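Local coordinates for XC6422 protein (Xanthomonas campestris, PDB 2FUK) that is probably a small serine hydrolase of the alpha/beta-hydrolase fold that lacks a lid, at residues 55-60 with 195-200; 136-141 with 206-211. All coordinates share one frame; numbering follows the deposited sequence.

Contact 1 of 2, residues 55-60 with 195-200; sequences NKVVTM and HFFHRK
Asn55 and Val57, at the start of helix 56-66, meet Phe196 and Phe197 of the loop that leads from strand 186-190 into helix 201-212. Asn55 holds the N-cap position, and its side chain lies near the Phe196 ring. Its backbone carbonyl starts the helix, with Thr59 N bonded to Asn55 O at 2.9 Å. Lys56 turns its amine to Asp32 of the second subunit in a salt bridge, while Lys56 O takes two bonds from the same face: Met60 N in the regular helical manner and Thr59 OG1 at 3.2 Å, the hydroxyl standing above the carbonyl plane. Val57 carries most of the contact through one methyl. CG2 lies beside its own backbone N, anti to the carbonyl carbon, and from there Val57 CG2 rests 3.5 Å from Phe196 O. The same methyl meets the Phe197 ring obliquely, with Val57 CG2 4.1 Å from Phe197 CD1. On the loop side a type II turn, Phe197 to Lys200, is closed by Lys200 N to Phe197 O at 2.9 Å, and Lys200 is the N-cap residue of helix 201-212. Phe196 lays one ring face over CD2 of His195, the histidine that probably completes a Ser-His-Asp triad with Ser119 and Asp166; its ND1 is hydrogen-bonded to Asp166 OD2. The contact therefore lies next to the probable active site, with the histidine loop against the first turn of helix 56-66. Val57 and Phe197 both pack on Leu204 of helix 201-212 and on Phe118 at the end of strand 112-118, so the valine and the phenylalanine both lie between helix 201-212 and the sheet, Val57 from helix 56-66 and Phe197 from the loop.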
loop_
_atom_site.group_PDB
_atom_site.type_symbol
_atom_site.label_atom_id
_atom_site.label_comp_id
_atom_site.label_asym_id
_atom_site.label_seq_id
_atom_site.Cartn_x
_atom_site.Cartn_y
_atom_site.Cartn_z
ATOM N N ASN A 55 14.025 -2.366 -9.635
ATOM C CA ASN A 55 12.988 -2.965 -10.473
ATOM C C ASN A 55 11.645 -2.792 -9.749
ATOM O O ASN A 55 11.566 -3.007 -8.539
ATOM C CB ASN A 55 13.306 -4.452 -10.664
ATOM C CG ASN A 55 12.236 -5.187 -11.431
ATOM O OD1 ASN A 55 12.240 -5.216 -12.670
ATOM N ND2 ASN A 55 11.300 -5.780 -10.701
ATOM N N LYS A 56 10.600 -2.406 -10.485
ATOM C CA LYS A 56 9.274 -2.178 -9.902
ATOM C C LYS A 56 8.652 -3.398 -9.206
ATOM O O LYS A 56 7.965 -3.256 -8.188
ATOM C CB LYS A 56 8.319 -1.653 -10.979
ATOM C CG LYS A 56 8.761 -0.348 -11.653
ATOM C CD LYS A 56 7.872 -0.049 -12.873
ATOM C CE LYS A 56 8.322 1.179 -13.668
ATOM N NZ LYS A 56 8.259 2.446 -12.892
ATOM N N VAL A 57 8.865 -4.592 -9.752
ATOM C CA VAL A 57 8.320 -5.793 -9.120
ATOM C C VAL A 57 9.066 -6.028 -7.802
ATOM O O VAL A 57 8.470 -6.394 -6.791
ATOM C CB VAL A 57 8.483 -7.026 -10.038
ATOM C CG1 VAL A 57 7.974 -8.279 -9.341
ATOM C CG2 VAL A 57 7.734 -6.793 -11.330
ATOM N N VAL A 58 10.380 -5.817 -7.823
ATOM C CA VAL A 58 11.197 -5.985 -6.630
ATOM C C VAL A 58 10.771 -5.017 -5.527
ATOM O O VAL A 58 10.624 -5.420 -4.371
ATOM C CB VAL A 58 12.696 -5.753 -6.947
ATOM C CG1 VAL A 58 13.505 -5.674 -5.659
ATOM C CG2 VAL A 58 13.215 -6.885 -7.822
ATOM N N THR A 59 10.574 -3.747 -5.871
ATOM C CA THR A 59 10.186 -2.781 -4.850
ATOM C C THR A 59 8.759 -2.956 -4.345
ATOM O O THR A 59 8.479 -2.616 -3.201
ATOM C CB THR A 59 10.400 -1.322 -5.314
ATOM O OG1 THR A 59 9.655 -1.065 -6.506
ATOM C CG2 THR A 59 11.883 -1.075 -5.569
ATOM N N MET A 60 7.855 -3.481 -5.171
ATOM C CA MET A 60 6.494 -3.693 -4.681
ATOM C C MET A 60 6.495 -4.912 -3.768
ATOM O O MET A 60 5.729 -4.975 -2.813
ATOM C CB MET A 60 5.493 -3.897 -5.820
ATOM C CG MET A 60 4.072 -4.178 -5.325
ATOM S SD MET A 60 3.405 -2.876 -4.201
ATOM C CE MET A 60 1.929 -2.341 -5.130
ATOM N N HIS A 195 4.743 -10.798 -17.427
ATOM C CA HIS A 195 5.956 -11.108 -16.683
ATOM C C HIS A 195 6.323 -10.068 -15.629
ATOM O O HIS A 195 6.784 -10.422 -14.542
ATOM C CB HIS A 195 7.134 -11.289 -17.642
ATOM C CG HIS A 195 8.389 -11.744 -16.965
ATOM N ND1 HIS A 195 8.478 -12.952 -16.308
ATOM C CD2 HIS A 195 9.595 -11.146 -16.821
ATOM C CE1 HIS A 195 9.686 -13.078 -15.787
ATOM N NE2 HIS A 195 10.383 -11.996 -16.084
ATOM N N PHE A 196 6.130 -8.790 -15.949
ATOM C CA PHE A 196 6.457 -7.719 -15.014
ATOM C C PHE A 196 5.220 -7.184 -14.293
ATOM O O PHE A 196 5.244 -6.105 -13.716
ATOM C CB PHE A 196 7.184 -6.587 -15.746
ATOM C CG PHE A 196 8.494 -7.012 -16.350
ATOM C CD1 PHE A 196 9.622 -7.181 -15.551
ATOM C CD2 PHE A 196 8.590 -7.284 -17.710
ATOM C CE1 PHE A 196 10.828 -7.614 -16.100
ATOM C CE2 PHE A 196 9.792 -7.718 -18.269
ATOM C CZ PHE A 196 10.910 -7.884 -17.464
ATOM N N PHE A 197 4.138 -7.953 -14.335
ATOM C CA PHE A 197 2.904 -7.569 -13.650
ATOM C C PHE A 197 2.443 -6.156 -13.969
ATOM O O PHE A 197 2.085 -5.388 -13.068
ATOM C CB PHE A 197 3.084 -7.723 -12.138
ATOM C CG PHE A 197 3.479 -9.113 -11.715
ATOM C CD1 PHE A 197 4.784 -9.565 -11.882
ATOM C CD2 PHE A 197 2.524 -9.993 -11.210
ATOM C CE1 PHE A 197 5.131 -10.874 -11.562
ATOM C CE2 PHE A 197 2.859 -11.306 -10.883
ATOM C CZ PHE A 197 4.162 -11.749 -11.061
ATOM N N HIS A 198 2.462 -5.818 -15.255
ATOM C CA HIS A 198 2.044 -4.505 -15.734
ATOM C C HIS A 198 0.611 -4.222 -15.294
ATOM O O HIS A 198 -0.304 -5.001 -15.580
ATOM C CB HIS A 198 2.137 -4.462 -17.264
ATOM C CG HIS A 198 1.652 -3.183 -17.873
ATOM N ND1 HIS A 198 2.442 -2.060 -17.985
ATOM C CD2 HIS A 198 0.457 -2.859 -18.420
ATOM C CE1 HIS A 198 1.756 -1.100 -18.581
ATOM N NE2 HIS A 198 0.548 -1.560 -18.854
ATOM N N ARG A 199 0.434 -3.101 -14.596
ATOM C CA ARG A 199 -0.868 -2.670 -14.091
ATOM C C ARG A 199 -1.504 -3.744 -13.209
ATOM O O ARG A 199 -2.726 -3.845 -13.084
ATOM C CB ARG A 199 -1.779 -2.298 -15.264
ATOM C CG ARG A 199 -1.248 -1.128 -16.103
ATOM C CD ARG A 199 -1.167 0.163 -15.288
ATOM N NE ARG A 199 -0.686 1.313 -16.053
ATOM C CZ ARG A 199 0.597 1.612 -16.261
ATOM N NH1 ARG A 199 0.917 2.688 -16.976
ATOM N NH2 ARG A 199 1.560 0.846 -15.766
ATOM N N LYS A 200 -0.650 -4.547 -12.586
ATOM C CA LYS A 200 -1.103 -5.612 -11.703
ATOM C C LYS A 200 -0.266 -5.639 -10.428
ATOM O O LYS A 200 -0.335 -6.600 -9.667
ATOM C CB LYS A 200 -0.989 -6.970 -12.404
ATOM C CG LYS A 200 -2.035 -7.226 -13.469
ATOM C CD LYS A 200 -3.382 -7.550 -12.850
ATOM C CE LYS A 200 -4.365 -7.951 -13.941
ATOM N NZ LYS A 200 -5.649 -8.470 -13.402
#

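Contact 2 of 2, residues 136-141 with 206-211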
loop_
_atom_site.group_PDB
_atom_site.type_symbol
_atom_site.label_atom_id
_atom_site.label_comp_id
_atom_site.label_asym_id
_atom_site.label_seq_id
_atom_site.Cartn_x
_atom_site.Cartn_y
_atom_site.Cartn_z
ATOM N N VAL A 136 10.908 -18.568 5.409
ATOM C CA VAL A 136 9.928 -18.433 4.340
ATOM C C VAL A 136 10.644 -18.101 3.036
ATOM O O VAL A 136 11.605 -17.326 3.030
ATOM C CB VAL A 136 8.919 -17.290 4.631
ATOM C CG1 VAL A 136 8.153 -16.918 3.353
ATOM C CG2 VAL A 136 7.944 -17.714 5.708
ATOM N N LEU A 137 10.183 -18.700 1.940
ATOM C CA LEU A 137 10.746 -18.434 0.618
ATOM C C LEU A 137 9.613 -17.981 -0.293
ATOM O O LEU A 137 8.551 -18.598 -0.309
ATOM C CB LEU A 137 11.380 -19.690 0.022
ATOM C CG LEU A 137 11.951 -19.544 -1.394
ATOM C CD1 LEU A 137 13.146 -18.596 -1.385
ATOM C CD2 LEU A 137 12.368 -20.911 -1.916
ATOM N N ILE A 138 9.832 -16.900 -1.037
ATOM C CA ILE A 138 8.817 -16.400 -1.958
ATOM C C ILE A 138 9.423 -16.347 -3.350
ATOM O O ILE A 138 10.459 -15.715 -3.554
ATOM C CB ILE A 138 8.348 -14.988 -1.564
ATOM C CG1 ILE A 138 7.716 -15.024 -0.174
ATOM C CG2 ILE A 138 7.348 -14.466 -2.585
ATOM C CD1 ILE A 138 7.616 -13.664 0.472
ATOM N N SER A 139 8.785 -17.030 -4.299
ATOM C CA SER A 139 9.271 -17.057 -5.675
ATOM C C SER A 139 8.257 -16.411 -6.600
ATOM O O SER A 139 7.148 -16.908 -6.742
ATOM C CB SER A 139 9.499 -18.500 -6.136
ATOM O OG SER A 139 10.337 -19.196 -5.237
ATOM N N ILE A 140 8.640 -15.305 -7.221
ATOM C CA ILE A 140 7.767 -14.608 -8.148
ATOM C C ILE A 140 8.276 -14.919 -9.553
ATOM O O ILE A 140 9.392 -14.557 -9.909
ATOM C CB ILE A 140 7.804 -13.088 -7.899
ATOM C CG1 ILE A 140 7.428 -12.796 -6.437
ATOM C CG2 ILE A 140 6.850 -12.387 -8.857
ATOM C CD1 ILE A 140 7.589 -11.334 -6.032
ATOM N N ALA A 141 7.447 -15.598 -10.336
ATOM C CA ALA A 141 7.793 -15.988 -11.694
ATOM C C ALA A 141 9.077 -16.816 -11.760
ATOM O O ALA A 141 10.021 -16.461 -12.477
ATOM C CB ALA A 141 7.915 -14.754 -12.581
ATOM N N GLY A 206 -1.364 -7.859 -2.978
ATOM C CA GLY A 206 -2.383 -8.615 -2.272
ATOM C C GLY A 206 -2.097 -10.103 -2.204
ATOM O O GLY A 206 -2.294 -10.737 -1.165
ATOM N N ALA A 207 -1.631 -10.665 -3.315
ATOM C CA ALA A 207 -1.330 -12.086 -3.371
ATOM C C ALA A 207 -0.212 -12.443 -2.405
ATOM O O ALA A 207 -0.264 -13.478 -1.743
ATOM C CB ALA A 207 -0.943 -12.488 -4.788
ATOM N N LEU A 208 0.799 -11.586 -2.331
ATOM C CA LEU A 208 1.939 -11.819 -1.449
ATOM C C LEU A 208 1.520 -11.745 0.010
ATOM O O LEU A 208 1.849 -12.618 0.811
ATOM C CB LEU A 208 3.034 -10.777 -1.706
ATOM C CG LEU A 208 3.868 -10.871 -2.986
ATOM C CD1 LEU A 208 4.642 -9.569 -3.182
ATOM C CD2 LEU A 208 4.830 -12.055 -2.896
ATOM N N GLN A 209 0.781 -10.693 0.347
ATOM C CA GLN A 209 0.346 -10.498 1.719
ATOM C C GLN A 209 -0.594 -11.598 2.190
ATOM O O GLN A 209 -0.436 -12.130 3.290
ATOM C CB GLN A 209 -0.282 -9.109 1.871
ATOM C CG GLN A 209 0.779 -8.016 1.824
ATOM C CD GLN A 209 0.244 -6.599 1.917
ATOM O OE1 GLN A 209 1.009 -5.665 2.155
ATOM N NE2 GLN A 209 -1.059 -6.428 1.721
ATOM N N HIS A 210 -1.559 -11.967 1.361
ATOM C CA HIS A 210 -2.471 -13.025 1.767
ATOM C C HIS A 210 -1.741 -14.359 1.831
ATOM O O HIS A 210 -2.040 -15.204 2.683
ATOM C CB HIS A 210 -3.636 -13.137 0.790
ATOM C CG HIS A 210 -4.625 -14.191 1.170
ATOM N ND1 HIS A 210 -5.423 -14.090 2.290
ATOM C CD2 HIS A 210 -4.914 -15.389 0.608
ATOM C CE1 HIS A 210 -6.161 -15.178 2.401
ATOM N NE2 HIS A 210 -5.870 -15.984 1.393
ATOM N N GLY A 211 -0.776 -14.548 0.935
ATOM C CA GLY A 211 -0.038 -15.793 0.906
ATOM C C GLY A 211 0.871 -16.042 2.093
ATOM O O GLY A 211 1.034 -17.185 2.520
#
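Leu208 reaches from helix 201-212 to Ile138 and Ile140 on strand 136-140, and the cross-segment interactions are purely apolar. Its CD2 makes the closest approaches to both isoleucines. Against Ile138 the fit is tight, Leu208 CD2 standing 3.5 Å from Ile138 CG2, closer than ordinary carbon contact, and the two side chains cross at a slant. The strand methyl is placed there by its torsion: with chi1 at -62°, CG1 sits beside the backbone N and CG2 lies anti to it. Ile140, two residues on along the same side of the strand, adds a looser contact, Ile140 CD1 to Leu208 CD2 at 4.2 Å. This is the helix-on-sheet layer of an alpha/beta-hydrolase: strand 136-140 runs parallel between strands 112-118 and 158-163, and the last helix covers one face while helix 120-132 packs on the other, where Leu137 and Ser139 point. Ile161 of strand 158-163 also touches Leu208, and Ala116 of strand 112-118 packs on Ile138. No hydrogen bond crosses between the two segments; Ile138 pairs with Leu115 and Gly117 through the backbone, and Ser139 OG bonds Trp158 NE1.

Contact 2 is wholly buried in the hydrophobic core, whereas contact 1 lies nearer the surface, with Phe196 exposed and Lys56 turned to the second subunit. Both use the C-terminal part of the chain: 195-200 is the loop leading into helix 201-212, and 206-211 lies within that helix. They adjoin, their centres about 13 Å apart, and meet where Phe197 CZ packs 3.5 Å from Ile140 CG2. Contact 2 is aliphatic alone, a leucine on two isoleucines of the sheet; contact 1 mixes a valine methyl with aromatic rings and a backbone carbonyl, beside the probable catalytic histidine, whose CE1 in turn touches Ala141.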